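Local coordinates for protein (hdlp (histone deacetylase-like protein)) (Aquifex aeolicus, PDB 1C3P) that probably acts as a zinc-dependent deacetylase of the histone deacetylase family, with an alpha/beta fold that carries a zinc-binding site, at residues H21-P26 with N139-I144; E152-K157 with P248-L253; K237-V242 with E284-G289; W306-C311 with R316-K321. One frame throughout, in Å; residues are numbered along the deposited sequence.

Contact 1. Residues H21-P26 with N139-I144; sequences HPLKIP and NGFCYI
His21 meets Phe141 in a T-shaped (edge-to-face) stack that joins two loops of the deacetylase alpha/beta fold. The loop after strand 4-8 brings His21, Pro22 and Leu23, and the loop before helix 146-156 brings Phe141 at a type I' turn running from Asn139 to Cys142. The tight part is the stack itself. The imidazole drives its edge at the benzene face, the planes standing 64° apart and the ring centroids 4.2 Å apart. With CG anti to the backbone N (chi1 -157°), the histidine ring reaches across to Phe141, and CE1 lies 3.3 Å from CD2 of Phe141. The imidazole is buried, and its ND1 is hydrogen-bonded elsewhere in the protein. Packing is looser toward the partly exposed residues. Pro22 crosses the phenylalanine at about a right angle, its CD 4.0 Å from Phe141 CZ, while a methyl of Leu23, CD1, comes to 3.7 Å from Phe141 CB and meets the ring obliquely. No hydrogen bond joins residues 21-26 to 139-144 directly. Tyr17, just upstream of His21, also ties the loops: its hydroxyl bonds to Phe141 O and its ring meets that of His21, while Phe141 N bonds to Asn93 OD1. The phenylalanine side chain lies about 7 Å from that of His170 and about 8 Å from that of Asp258, residues that bind zinc in this protein although none is bound in this model, a position consistent with the aromatic wall of the substrate channel in histone deacetylases. His21 NE2 lies over one face of the Phe141 ring, 3.2 Å above its plane and over its centre.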
# COMPACT_ATOMS: atom_id res chain seq x y z
N HIS A 21 13.61 12.04 -5.32
CA HIS A 21 12.37 11.36 -4.94
C HIS A 21 12.51 10.10 -4.09
O HIS A 21 13.35 9.24 -4.35
CB HIS A 21 11.57 11.02 -6.20
CG HIS A 21 10.11 10.86 -5.94
ND1 HIS A 21 9.19 11.85 -6.20
CD2 HIS A 21 9.41 9.84 -5.36
CE1 HIS A 21 7.99 11.46 -5.80
NE2 HIS A 21 8.10 10.24 -5.29
N PRO A 22 11.67 9.96 -3.05
CA PRO A 22 11.71 8.78 -2.17
C PRO A 22 11.49 7.45 -2.91
O PRO A 22 11.90 6.39 -2.42
CB PRO A 22 10.60 9.08 -1.15
CG PRO A 22 10.64 10.60 -1.08
CD PRO A 22 10.64 10.90 -2.56
N LEU A 23 10.82 7.49 -4.06
CA LEU A 23 10.55 6.28 -4.84
C LEU A 23 11.62 6.00 -5.91
O LEU A 23 11.39 5.23 -6.85
CB LEU A 23 9.15 6.36 -5.46
CG LEU A 23 8.04 6.34 -4.41
CD1 LEU A 23 6.66 6.54 -5.07
CD2 LEU A 23 8.08 5.00 -3.68
N LYS A 24 12.78 6.64 -5.74
CA LYS A 24 13.93 6.44 -6.61
C LYS A 24 14.42 4.98 -6.46
O LYS A 24 14.86 4.35 -7.42
CB LYS A 24 15.05 7.40 -6.18
CG LYS A 24 16.42 7.11 -6.75
CD LYS A 24 17.49 7.21 -5.66
CE LYS A 24 17.47 8.57 -4.95
NZ LYS A 24 18.44 8.65 -3.82
N ILE A 25 14.32 4.45 -5.25
CA ILE A 25 14.77 3.08 -5.00
C ILE A 25 13.95 1.98 -5.67
O ILE A 25 12.77 2.18 -6.00
CB ILE A 25 14.76 2.75 -3.49
CG1 ILE A 25 13.36 3.03 -2.92
CG2 ILE A 25 15.84 3.51 -2.78
CD1 ILE A 25 13.18 2.64 -1.47
N PRO A 26 14.57 0.81 -5.90
CA PRO A 26 13.91 -0.34 -6.53
C PRO A 26 12.97 -0.85 -5.44
O PRO A 26 13.29 -0.70 -4.26
CB PRO A 26 15.08 -1.31 -6.76
CG PRO A 26 16.29 -0.38 -6.83
CD PRO A 26 15.99 0.49 -5.65
N ASN A 139 -1.43 12.83 -6.91
CA ASN A 139 -1.31 13.22 -5.53
C ASN A 139 -0.48 12.22 -4.73
O ASN A 139 -0.62 11.01 -4.91
CB ASN A 139 -2.72 13.36 -4.93
CG ASN A 139 -2.71 13.71 -3.46
OD1 ASN A 139 -2.19 14.76 -3.06
ND2 ASN A 139 -3.29 12.85 -2.63
N GLY A 140 0.38 12.74 -3.86
CA GLY A 140 1.20 11.87 -3.01
C GLY A 140 2.03 10.83 -3.73
O GLY A 140 2.12 9.68 -3.27
N PHE A 141 2.66 11.22 -4.83
CA PHE A 141 3.52 10.33 -5.62
C PHE A 141 2.68 9.38 -6.45
O PHE A 141 3.24 8.57 -7.19
CB PHE A 141 4.40 9.43 -4.75
CG PHE A 141 5.22 10.15 -3.71
CD1 PHE A 141 5.83 9.41 -2.68
CD2 PHE A 141 5.41 11.52 -3.75
CE1 PHE A 141 6.61 10.02 -1.73
CE2 PHE A 141 6.20 12.15 -2.78
CZ PHE A 141 6.80 11.39 -1.77
N CYS A 142 1.36 9.43 -6.33
CA CYS A 142 0.51 8.53 -7.09
C CYS A 142 -0.18 9.20 -8.28
O CYS A 142 -0.69 10.33 -8.16
CB CYS A 142 -0.57 7.93 -6.17
SG CYS A 142 0.09 7.04 -4.75
N TYR A 143 -0.19 8.50 -9.42
CA TYR A 143 -0.82 9.01 -10.63
C TYR A 143 -2.09 8.23 -10.98
O TYR A 143 -3.03 8.78 -11.54
CB TYR A 143 0.11 8.95 -11.84
CG TYR A 143 1.47 9.57 -11.60
CD1 TYR A 143 2.50 8.85 -11.00
CD2 TYR A 143 1.73 10.89 -11.99
CE1 TYR A 143 3.76 9.42 -10.79
CE2 TYR A 143 2.98 11.47 -11.78
CZ TYR A 143 3.99 10.72 -11.18
OH TYR A 143 5.25 11.27 -11.01
N ILE A 144 -2.10 6.94 -10.64
CA ILE A 144 -3.27 6.10 -10.91
C ILE A 144 -3.63 5.41 -9.60
O ILE A 144 -2.76 4.86 -8.93
CB ILE A 144 -2.95 5.06 -11.98
CG1 ILE A 144 -2.50 5.77 -13.27
CG2 ILE A 144 -4.14 4.12 -12.19
CD1 ILE A 144 -2.17 4.85 -14.44

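Contact 2. Residues E152-K157 with P248-L253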
# COMPACT_ATOMS: atom_id res chain seq x y z
N GLU A 152 -13.86 -0.56 -8.36
CA GLU A 152 -14.86 -0.31 -9.39
C GLU A 152 -14.94 -1.53 -10.29
O GLU A 152 -15.99 -1.85 -10.84
CB GLU A 152 -14.51 0.93 -10.21
CG GLU A 152 -14.72 2.21 -9.43
CD GLU A 152 -16.19 2.48 -9.15
OE1 GLU A 152 -16.47 3.41 -8.38
OE2 GLU A 152 -17.06 1.78 -9.71
N TYR A 153 -13.82 -2.23 -10.43
CA TYR A 153 -13.81 -3.44 -11.25
C TYR A 153 -14.78 -4.44 -10.58
O TYR A 153 -15.60 -5.08 -11.25
CB TYR A 153 -12.38 -4.03 -11.29
CG TYR A 153 -12.28 -5.37 -11.98
CD1 TYR A 153 -12.13 -5.47 -13.37
CD2 TYR A 153 -12.36 -6.54 -11.23
CE1 TYR A 153 -12.05 -6.74 -13.98
CE2 TYR A 153 -12.29 -7.78 -11.83
CZ TYR A 153 -12.13 -7.89 -13.19
OH TYR A 153 -12.03 -9.16 -13.71
N LEU A 154 -14.69 -4.55 -9.26
CA LEU A 154 -15.56 -5.46 -8.52
C LEU A 154 -17.03 -5.00 -8.57
O LEU A 154 -17.95 -5.82 -8.70
CB LEU A 154 -15.08 -5.57 -7.07
CG LEU A 154 -13.79 -6.39 -6.86
CD1 LEU A 154 -13.21 -6.14 -5.46
CD2 LEU A 154 -14.11 -7.89 -7.07
N ARG A 155 -17.27 -3.70 -8.46
CA ARG A 155 -18.65 -3.21 -8.53
C ARG A 155 -19.25 -3.59 -9.88
O ARG A 155 -20.41 -4.01 -9.95
CB ARG A 155 -18.71 -1.68 -8.33
CG ARG A 155 -18.17 -1.24 -6.95
CD ARG A 155 -18.16 0.27 -6.77
NE ARG A 155 -19.45 0.80 -6.37
CZ ARG A 155 -19.73 2.09 -6.24
NH1 ARG A 155 -18.78 3.00 -6.49
NH2 ARG A 155 -20.93 2.47 -5.83
N LYS A 156 -18.47 -3.48 -10.95
CA LYS A 156 -19.00 -3.83 -12.27
C LYS A 156 -19.33 -5.32 -12.34
O LYS A 156 -20.23 -5.73 -13.09
CB LYS A 156 -18.03 -3.43 -13.38
CG LYS A 156 -18.60 -3.68 -14.79
CD LYS A 156 -17.77 -3.03 -15.87
CE LYS A 156 -17.80 -1.51 -15.75
NZ LYS A 156 -19.18 -0.94 -15.91
N LYS A 157 -18.61 -6.13 -11.57
CA LYS A 157 -18.84 -7.58 -11.52
C LYS A 157 -20.08 -7.92 -10.68
O LYS A 157 -20.51 -9.07 -10.64
CB LYS A 157 -17.63 -8.32 -10.93
CG LYS A 157 -16.40 -8.40 -11.83
CD LYS A 157 -16.69 -9.13 -13.13
CE LYS A 157 -15.46 -9.19 -14.02
NZ LYS A 157 -15.76 -9.76 -15.37
N PRO A 248 -18.74 -7.55 4.62
CA PRO A 248 -18.16 -7.56 3.27
C PRO A 248 -18.41 -8.82 2.46
O PRO A 248 -18.44 -9.92 3.02
CB PRO A 248 -16.66 -7.39 3.55
CG PRO A 248 -16.63 -6.71 4.91
CD PRO A 248 -17.66 -7.55 5.62
N GLU A 249 -18.59 -8.65 1.15
CA GLU A 249 -18.75 -9.78 0.24
C GLU A 249 -17.33 -10.09 -0.17
O GLU A 249 -16.99 -11.22 -0.54
CB GLU A 249 -19.54 -9.39 -1.02
CG GLU A 249 -20.99 -9.01 -0.77
CD GLU A 249 -21.72 -8.68 -2.06
OE1 GLU A 249 -21.23 -7.81 -2.81
OE2 GLU A 249 -22.78 -9.28 -2.32
N VAL A 250 -16.49 -9.06 -0.10
CA VAL A 250 -15.10 -9.20 -0.47
C VAL A 250 -14.33 -8.00 0.06
O VAL A 250 -14.91 -6.94 0.21
CB VAL A 250 -14.93 -9.28 -2.01
CG1 VAL A 250 -15.45 -8.02 -2.68
CG2 VAL A 250 -13.48 -9.49 -2.35
N TYR A 251 -13.05 -8.18 0.37
CA TYR A 251 -12.25 -7.07 0.87
C TYR A 251 -10.85 -7.05 0.26
O TYR A 251 -10.34 -8.08 -0.20
CB TYR A 251 -12.14 -7.14 2.41
CG TYR A 251 -11.07 -8.07 2.95
CD1 TYR A 251 -9.75 -7.63 3.12
CD2 TYR A 251 -11.36 -9.40 3.28
CE1 TYR A 251 -8.77 -8.47 3.59
CE2 TYR A 251 -10.36 -10.27 3.77
CZ TYR A 251 -9.07 -9.79 3.92
OH TYR A 251 -8.06 -10.61 4.35
N LEU A 252 -10.25 -5.86 0.22
CA LEU A 252 -8.88 -5.68 -0.27
C LEU A 252 -8.13 -5.04 0.89
O LEU A 252 -8.69 -4.24 1.65
CB LEU A 252 -8.81 -4.74 -1.49
CG LEU A 252 -9.61 -5.18 -2.71
CD1 LEU A 252 -11.04 -4.69 -2.57
CD2 LEU A 252 -9.00 -4.57 -3.96
N LEU A 253 -6.87 -5.41 1.02
CA LEU A 253 -6.00 -4.95 2.11
C LEU A 253 -4.71 -4.41 1.51
O LEU A 253 -4.08 -5.09 0.71
CB LEU A 253 -5.69 -6.14 3.02
CG LEU A 253 -4.59 -6.06 4.08
CD1 LEU A 253 -5.00 -5.03 5.13
CD2 LEU A 253 -4.40 -7.44 4.74
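Leu154 of helix 146-156 packs against Val250 and Leu252 of strand 250-254, so that a helix lies against the face of the parallel sheet of this alpha/beta fold. Apolar contact is the whole of what crosses between the two segments. One methyl does the work: Leu154 CD1 is 3.9 Å from Leu252 CD1 and 4.0 Å from Val250 CG1. The approaches differ, for Leu154 and Val250 point at each other tip to tip, whereas Leu154 and Leu252 slide past one another in opposite directions. Val250 holds CG1 between its backbone N and carbonyl carbon (chi1 61°), which turns that methyl to the helix. Being two apart on the strand, Val250 and Leu252 face the helix together, and Tyr251 between them points away, to helix 272-286 on the other face. Further apolar cover comes from Ile114 and Phe117 of helix 98-118, which touch Leu154 and Val250 respectively. Polar interactions stay within or beside each segment. Arg155 NH1 and Glu152 OE1 form a salt bridge of 3.0 Å one turn apart along the helix, though its hydrogen bond is weak, and Arg155 NH2 also bonds to Gln184. On the strand side Glu249 OE1 accepts the backbone N of both Lys160 and Arg161, while backbone bonds tie Val250 and Leu252 to strand 162-166. With all three touching residues buried and no polar group shared, the helix is held to this strand by branched aliphatic packing, while Glu152, Arg155 and Glu249 bond away from the interface.

Contact 3. Residues K237-V242 with E284-G289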
# COMPACT_ATOMS: atom_id res chain seq x y z
N LYS A 237 -9.51 -3.12 17.48
CA LYS A 237 -10.68 -2.34 17.86
C LYS A 237 -11.40 -1.75 16.64
O LYS A 237 -12.63 -1.73 16.59
CB LYS A 237 -10.26 -1.24 18.83
CG LYS A 237 -11.41 -0.54 19.51
CD LYS A 237 -11.03 -0.21 20.94
CE LYS A 237 -10.75 -1.50 21.71
NZ LYS A 237 -10.35 -1.23 23.12
N SER A 238 -10.65 -1.26 15.66
CA SER A 238 -11.31 -0.69 14.50
C SER A 238 -11.98 -1.78 13.65
O SER A 238 -13.05 -1.56 13.08
CB SER A 238 -10.32 0.14 13.66
OG SER A 238 -9.27 -0.63 13.13
N LEU A 239 -11.36 -2.96 13.57
CA LEU A 239 -11.98 -4.03 12.79
C LEU A 239 -13.31 -4.42 13.42
O LEU A 239 -14.25 -4.78 12.71
CB LEU A 239 -11.06 -5.25 12.70
CG LEU A 239 -9.72 -5.10 11.97
CD1 LEU A 239 -8.95 -6.41 12.08
CD2 LEU A 239 -9.92 -4.74 10.51
N GLU A 240 -13.39 -4.34 14.74
CA GLU A 240 -14.63 -4.71 15.43
C GLU A 240 -15.72 -3.71 15.07
O GLU A 240 -16.89 -4.08 14.88
CB GLU A 240 -14.38 -4.77 16.95
CG GLU A 240 -15.59 -5.18 17.77
CD GLU A 240 -15.22 -5.58 19.19
OE1 GLU A 240 -14.59 -4.76 19.90
OE2 GLU A 240 -15.55 -6.72 19.60
N ILE A 241 -15.35 -2.44 14.96
CA ILE A 241 -16.28 -1.39 14.60
C ILE A 241 -16.83 -1.65 13.20
O ILE A 241 -18.03 -1.53 12.95
CB ILE A 241 -15.61 0.01 14.62
CG1 ILE A 241 -15.22 0.37 16.06
CG2 ILE A 241 -16.56 1.07 14.03
CD1 ILE A 241 -14.48 1.69 16.19
N VAL A 242 -15.94 -2.01 12.28
CA VAL A 242 -16.36 -2.27 10.91
C VAL A 242 -17.25 -3.51 10.87
O VAL A 242 -18.33 -3.48 10.28
CB VAL A 242 -15.15 -2.52 9.99
CG1 VAL A 242 -15.63 -2.91 8.60
CG2 VAL A 242 -14.28 -1.25 9.92
N GLU A 284 -8.00 -13.21 10.20
CA GLU A 284 -8.78 -13.95 11.20
C GLU A 284 -10.16 -13.33 11.34
O GLU A 284 -11.11 -14.02 11.68
CB GLU A 284 -8.11 -13.92 12.57
CG GLU A 284 -6.75 -14.54 12.59
CD GLU A 284 -6.10 -14.42 13.94
OE1 GLU A 284 -5.94 -13.27 14.42
OE2 GLU A 284 -5.74 -15.46 14.53
N VAL A 285 -10.26 -12.03 11.08
CA VAL A 285 -11.54 -11.36 11.21
C VAL A 285 -12.36 -11.48 9.94
O VAL A 285 -13.55 -11.77 10.00
CB VAL A 285 -11.36 -9.85 11.53
CG1 VAL A 285 -12.72 -9.17 11.61
CG2 VAL A 285 -10.62 -9.67 12.86
N PHE A 286 -11.74 -11.27 8.78
CA PHE A 286 -12.49 -11.34 7.54
C PHE A 286 -12.18 -12.46 6.56
O PHE A 286 -12.75 -12.50 5.47
CB PHE A 286 -12.41 -9.99 6.82
CG PHE A 286 -13.11 -8.87 7.53
CD1 PHE A 286 -12.38 -7.89 8.21
CD2 PHE A 286 -14.50 -8.82 7.56
CE1 PHE A 286 -13.04 -6.88 8.91
CE2 PHE A 286 -15.17 -7.81 8.25
CZ PHE A 286 -14.44 -6.84 8.93
N GLY A 287 -11.30 -13.37 6.95
CA GLY A 287 -10.95 -14.45 6.05
C GLY A 287 -10.00 -13.95 4.98
O GLY A 287 -9.32 -12.94 5.18
N GLU A 288 -9.97 -14.64 3.85
CA GLU A 288 -9.09 -14.26 2.76
C GLU A 288 -9.62 -13.10 1.91
O GLU A 288 -10.83 -13.00 1.66
CB GLU A 288 -8.82 -15.45 1.83
CG GLU A 288 -8.03 -16.59 2.48
CD GLU A 288 -6.69 -16.15 3.03
OE1 GLU A 288 -5.93 -15.48 2.30
OE2 GLU A 288 -6.38 -16.49 4.19
N GLY A 289 -8.70 -12.25 1.48
CA GLY A 289 -9.05 -11.10 0.67
C GLY A 289 -8.00 -10.87 -0.40
O GLY A 289 -7.15 -11.73 -0.61
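Two helices lying against one face of the parallel sheet, 228-245 and 272-286, meet through Leu239 and Val242 on the first and Val285 and Phe286 on the last turn of the second. Leu239 straddles the pair with its two methyls. Leu239 CD1 comes within 3.7 Å of Val285 CG2, and Leu239 CD2 stands at the edge of the Phe286 ring, near its plane, 4.1 Å from CE1 of that ring. Farther along the helix, Val242 crosses the phenylalanine at about a right angle and sets CG1 4.1 Å from Phe286 CZ. Phe286 has CG anti to its carbonyl carbon (chi1 -67°), which swings the ring back toward helix 228-245. One ring face is partly covered by its neighbour Val285, whose CG1 sits 3.5 Å above the plane and offset toward the rim. Directly after the aromatic residue the chain leaves the helix at Gly287 with positive phi (77°). On the sheet, Leu163 of strand 162-166 touches both Val242 and Phe286, while Ile165 touches Leu239, so the seam between the helices is closed by the sheet. Helix 228-245 connects strand 217-222 to 250-254, and helix 272-286 connects 250-254 to 290-292; two such beta-alpha-beta crossovers packed side by side on one face are typical of parallel alpha/beta folds.

Contact 4. Residues W306-C311 with R316-K321; sequences WTLIWC and REVPEK
Cys311 holds SG beside its backbone N (chi1 -73°), and Arg316 turns CG into the crowded position between its own N and carbonyl carbon (chi1 69°); these two choices bring the thiol sulfur and the arginine chain together, Cys311 SG lying 3.8 Å from Arg316 CG. The backbones are joined by one hydrogen bond, from Arg316 N to Cys311 O at 3.1 Å with an N-H...O angle of 153°. A donor five residues beyond its acceptor, past the end of a helix, is consistent with the six-to-one bond of a Schellman motif, and here it folds the departing chain back along the last turns of helix 299-314. The carbon packing then climbs that helix. Val318 puts CG2 3.8 Å from Cys311 CB, and its other methyl, CG1, presses on Leu308 CD2 at 3.4 Å, tighter than usual van der Waals contact. Leu308 and Val318 cross at about a right angle there, so the valine sits over one turn of the helix, with Leu308 and Cys311 beneath its two branches. The carbonyl of Arg316 also packs on Cys311, its O lying 3.6 Å from CB of the cysteine. The arginine head turns back to the helix end, where NE bonds to Ser314 OG. Around this pairing, Leu308 also touches Leu276 of helix 272-286 and Leu351, Thr307 faces helix 28-37, and Trp310 packs on strand 4-8, which places helix 299-314 between the sheet and the extended chain leading to helix 324-332.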
# COMPACT_ATOMS: atom_id res chain seq x y z
N TRP A 306 7.87 -7.56 3.38
CA TRP A 306 7.01 -8.22 2.41
C TRP A 306 7.41 -9.68 2.29
O TRP A 306 6.58 -10.52 1.93
CB TRP A 306 7.06 -7.54 1.04
CG TRP A 306 6.18 -6.32 0.98
CD1 TRP A 306 5.14 -6.02 1.81
CD2 TRP A 306 6.21 -5.28 -0.01
NE1 TRP A 306 4.52 -4.86 1.40
CE2 TRP A 306 5.16 -4.39 0.29
CE3 TRP A 306 7.03 -5.02 -1.11
CZ2 TRP A 306 4.91 -3.25 -0.48
CZ3 TRP A 306 6.79 -3.89 -1.88
CH2 TRP A 306 5.73 -3.02 -1.56
N THR A 307 8.66 -9.99 2.58
CA THR A 307 9.08 -11.38 2.52
C THR A 307 8.30 -12.15 3.59
O THR A 307 7.84 -13.26 3.35
CB THR A 307 10.61 -11.52 2.70
OG1 THR A 307 11.26 -11.06 1.50
CG2 THR A 307 11.01 -12.97 2.96
N LEU A 308 8.12 -11.55 4.77
CA LEU A 308 7.33 -12.21 5.82
C LEU A 308 5.91 -12.47 5.31
O LEU A 308 5.32 -13.54 5.55
CB LEU A 308 7.28 -11.36 7.10
CG LEU A 308 8.59 -11.17 7.86
CD1 LEU A 308 8.34 -10.39 9.18
CD2 LEU A 308 9.19 -12.55 8.16
N ILE A 309 5.35 -11.50 4.60
CA ILE A 309 4.01 -11.65 4.07
C ILE A 309 3.98 -12.79 3.05
O ILE A 309 3.06 -13.61 3.05
CB ILE A 309 3.52 -10.38 3.34
CG1 ILE A 309 3.43 -9.21 4.32
CG2 ILE A 309 2.17 -10.65 2.69
CD1 ILE A 309 2.44 -9.43 5.44
N TRP A 310 4.98 -12.84 2.17
CA TRP A 310 4.99 -13.90 1.16
C TRP A 310 5.11 -15.28 1.81
O TRP A 310 4.42 -16.22 1.42
CB TRP A 310 6.11 -13.67 0.15
CG TRP A 310 6.16 -14.72 -0.89
CD1 TRP A 310 7.17 -15.62 -1.09
CD2 TRP A 310 5.12 -15.08 -1.81
NE1 TRP A 310 6.82 -16.52 -2.07
CE2 TRP A 310 5.56 -16.21 -2.53
CE3 TRP A 310 3.84 -14.56 -2.09
CZ2 TRP A 310 4.78 -16.83 -3.52
CZ3 TRP A 310 3.07 -15.17 -3.07
CH2 TRP A 310 3.54 -16.30 -3.77
N CYS A 311 5.98 -15.39 2.82
CA CYS A 311 6.14 -16.65 3.53
C CYS A 311 4.83 -17.09 4.19
O CYS A 311 4.48 -18.26 4.11
CB CYS A 311 7.28 -16.55 4.57
SG CYS A 311 8.97 -16.51 3.88
N ARG A 316 5.35 -21.19 3.84
CA ARG A 316 6.68 -21.68 4.10
C ARG A 316 7.27 -21.06 5.36
O ARG A 316 6.92 -19.94 5.73
CB ARG A 316 7.60 -21.43 2.91
CG ARG A 316 7.96 -20.01 2.64
CD ARG A 316 8.83 -19.99 1.40
NE ARG A 316 8.07 -20.37 0.21
CZ ARG A 316 8.62 -20.64 -0.97
NH1 ARG A 316 9.93 -20.58 -1.10
NH2 ARG A 316 7.86 -20.90 -2.03
N GLU A 317 8.15 -21.79 6.02
CA GLU A 317 8.76 -21.27 7.24
C GLU A 317 9.64 -20.09 6.91
O GLU A 317 10.23 -20.03 5.82
CB GLU A 317 9.56 -22.35 7.97
CG GLU A 317 8.80 -22.97 9.14
CD GLU A 317 7.45 -23.55 8.76
OE1 GLU A 317 6.72 -24.00 9.67
OE2 GLU A 317 7.10 -23.54 7.56
N VAL A 318 9.71 -19.15 7.84
CA VAL A 318 10.53 -17.96 7.67
C VAL A 318 11.93 -18.25 8.16
O VAL A 318 12.11 -18.58 9.32
CB VAL A 318 9.96 -16.78 8.49
CG1 VAL A 318 10.79 -15.54 8.24
CG2 VAL A 318 8.50 -16.55 8.13
N PRO A 319 12.94 -18.16 7.28
CA PRO A 319 14.30 -18.43 7.74
C PRO A 319 14.65 -17.39 8.79
O PRO A 319 14.19 -16.25 8.72
CB PRO A 319 15.12 -18.27 6.46
CG PRO A 319 14.33 -17.24 5.70
CD PRO A 319 12.95 -17.83 5.85
N GLU A 320 15.47 -17.73 9.78
CA GLU A 320 15.75 -16.70 10.76
C GLU A 320 16.82 -15.74 10.29
O GLU A 320 16.90 -14.61 10.76
CB GLU A 320 16.12 -17.31 12.11
CG GLU A 320 17.35 -18.18 12.11
CD GLU A 320 17.70 -18.64 13.51
OE1 GLU A 320 18.02 -17.78 14.36
OE2 GLU A 320 17.64 -19.86 13.77
N LYS A 321 17.61 -16.17 9.31
CA LYS A 321 18.71 -15.35 8.80
C LYS A 321 18.64 -15.14 7.29
O LYS A 321 17.98 -15.89 6.58
CB LYS A 321 20.02 -16.05 9.12
CG LYS A 321 20.11 -17.42 8.43
CD LYS A 321 18.99 -18.37 8.87
CE LYS A 321 18.90 -19.60 7.98
NZ LYS A 321 20.19 -20.35 7.93

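Along the chain contact 1 closes before contact 2 opens, contacts 2 and 3 interleave because 248-253 falls between 237-242 and 284-289, and contact 4 comes last. Contacts 2 and 3 have centres 16 Å apart and touch: Tyr251, on strand 250-254, probably bonds through OH to Gly287 O at 2.8 Å. One strand thus carries a helix layer on each face. Contacts 1 and 3 lie on opposite sides of the chain's centre, about 29 Å between centres, the first near the zinc site and the second remote from it. Contact 4, about 23 Å from contact 3 between centres, touches helix 272-286 too. Loop and helix-sheet contacts thus share one alpha/beta domain.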